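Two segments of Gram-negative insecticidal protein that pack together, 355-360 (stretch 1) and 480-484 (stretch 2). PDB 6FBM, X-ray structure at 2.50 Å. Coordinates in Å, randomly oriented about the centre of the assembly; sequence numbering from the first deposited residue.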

# COMPACT_ATOMS: atom_id res chain seq x y z
N VAL A 355 -56.27 -40.85 -2.76
CA VAL A 355 -55.88 -41.63 -1.58
C VAL A 355 -56.68 -42.92 -1.36
O VAL A 355 -56.30 -43.76 -0.52
CB VAL A 355 -55.94 -40.78 -0.31
CG1 VAL A 355 -54.91 -39.67 -0.42
CG2 VAL A 355 -57.33 -40.22 -0.07
N GLY A 356 -57.77 -43.10 -2.12
CA GLY A 356 -58.64 -44.26 -1.96
C GLY A 356 -59.78 -44.26 -2.94
O GLY A 356 -60.04 -43.25 -3.59
N GLN A 357 -60.43 -45.42 -3.07
CA GLN A 357 -61.66 -45.57 -3.85
C GLN A 357 -62.86 -45.26 -3.02
O GLN A 357 -62.85 -45.47 -1.80
CB GLN A 357 -61.84 -47.00 -4.39
CG GLN A 357 -61.35 -47.12 -5.80
CD GLN A 357 -61.37 -48.52 -6.30
OE1 GLN A 357 -61.64 -49.47 -5.57
NE2 GLN A 357 -61.07 -48.67 -7.57
N PHE A 358 -63.90 -44.78 -3.68
CA PHE A 358 -65.22 -44.76 -3.07
C PHE A 358 -65.92 -46.10 -3.36
O PHE A 358 -65.88 -46.56 -4.52
CB PHE A 358 -66.08 -43.60 -3.58
CG PHE A 358 -67.32 -43.43 -2.81
CD1 PHE A 358 -67.30 -42.71 -1.62
CD2 PHE A 358 -68.49 -44.06 -3.18
CE1 PHE A 358 -68.44 -42.59 -0.83
CE2 PHE A 358 -69.65 -43.94 -2.41
CZ PHE A 358 -69.61 -43.20 -1.24
N GLY A 359 -66.53 -46.69 -2.34
CA GLY A 359 -67.22 -47.98 -2.49
C GLY A 359 -68.72 -47.92 -2.24
O GLY A 359 -69.17 -47.17 -1.38
N GLN A 360 -69.48 -48.74 -2.96
CA GLN A 360 -70.95 -48.79 -2.88
C GLN A 360 -71.46 -50.22 -2.89
O GLN A 360 -70.98 -51.04 -3.67
CB GLN A 360 -71.54 -48.22 -4.15
CG GLN A 360 -71.90 -46.78 -4.06
CD GLN A 360 -71.66 -46.09 -5.36
OE1 GLN A 360 -70.71 -45.33 -5.48
NE2 GLN A 360 -72.54 -46.33 -6.33
N SER A 480 -64.07 -40.52 6.80
CA SER A 480 -63.50 -41.07 5.57
C SER A 480 -64.55 -41.42 4.55
O SER A 480 -65.65 -41.81 4.92
CB SER A 480 -62.70 -42.32 5.88
OG SER A 480 -62.20 -42.90 4.69
N SER A 481 -64.21 -41.30 3.27
CA SER A 481 -65.07 -41.73 2.18
C SER A 481 -64.52 -42.98 1.50
O SER A 481 -64.93 -43.33 0.40
CB SER A 481 -65.20 -40.60 1.17
OG SER A 481 -65.53 -39.40 1.81
N CYS A 482 -63.59 -43.65 2.16
CA CYS A 482 -62.84 -44.73 1.57
C CYS A 482 -63.08 -46.00 2.37
O CYS A 482 -63.81 -45.99 3.38
CB CYS A 482 -61.36 -44.32 1.58
SG CYS A 482 -61.00 -42.91 0.48
N PHE A 483 -62.47 -47.09 1.91
CA PHE A 483 -62.64 -48.36 2.60
C PHE A 483 -61.33 -49.07 2.87
O PHE A 483 -60.29 -48.69 2.34
CB PHE A 483 -63.60 -49.27 1.84
CG PHE A 483 -63.26 -49.46 0.41
CD1 PHE A 483 -63.74 -48.58 -0.54
CD2 PHE A 483 -62.49 -50.54 0.01
CE1 PHE A 483 -63.44 -48.76 -1.88
CE2 PHE A 483 -62.21 -50.74 -1.33
CZ PHE A 483 -62.67 -49.86 -2.27
N ALA A 484 -61.39 -50.08 3.73
CA ALA A 484 -60.27 -50.94 4.02
C ALA A 484 -60.80 -52.36 4.10
O ALA A 484 -61.82 -52.58 4.73
CB ALA A 484 -59.66 -50.55 5.35
O HOH W 1 -60.64 -46.88 -0.39

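No direct hydrogen bond joins these two stretches; their polar link is a single water that sits between the two backbones. Water 1 can donate to the carbonyl of Q357, with its oxygen 3.0 Å from Q357 O, and accepts from the amide of F483, at 2.9 Å from F483 N. The bridge thus matches a backbone acceptor on one segment to a backbone donor on the other, without the two coming into direct hydrogen-bonding range.

The segments belong to one chain, and their touching residues are at least 123 positions apart in sequence. Their touching parts run nearly perpendicular, at 87°, so they cross rather than pair along their lengths. Although F358 to Q360 forms a strand, the facing segment around C482 is irregular and adds no strand to it. The nearest CA atoms across the crossing are those of F358 and C482, 5.2 Å apart, and the contact is compact, burying 304 Å² in total.

Q357 O is the hub of the crossing. Besides accepting from the water, it takes a CA-H...O contact from C482, with C482 CA 3.5 Å from Q357 O and an angle of 154° at the hydrogen. This is a weak interaction, made possible because a CA hydrogen is slightly polarised by the flanking peptide groups. The same oxygen, which carries partial negative charge, also lies 3.3 Å from F483 CE1, whose hydrogen is slightly positive, at an oblique position relative to the ring.

F483 has the largest area covered in the contact. Its CA-to-CB bond points sideways, but with chi1 in the p well the ring reaches stretch 1, where CE1 comes 3.5 Å from Q357 CB. The edge of the ring meets the backbone beyond, with F483 CE1 3.9 Å from F358 C, while G359 N lies obliquely at 3.7 Å from the same CE1. G359 leaves room for this approach: an ideal CB there would lie only 3.1 Å from F483 CD1, a tight fit.

Glycine matters more sharply at G356, whose CA makes van der Waals contact with C482 SG at 3.7 Å. A CB in the ideal position would fall 2.5 Å from that sulfur and clash with it. F358 points its CA-to-CB bond away overall, yet its ring comes nearer, placing F358 CD1 3.2 Å from S481 O in an oblique approach that again sets a carbonyl oxygen near an aromatic C-H. Within stretch 2, the amide of C482 donates to the side chain of S480, with C482 N 3.0 Å from S480 OG, a local hydrogen bond that links the S480 side chain to the backbone of C482.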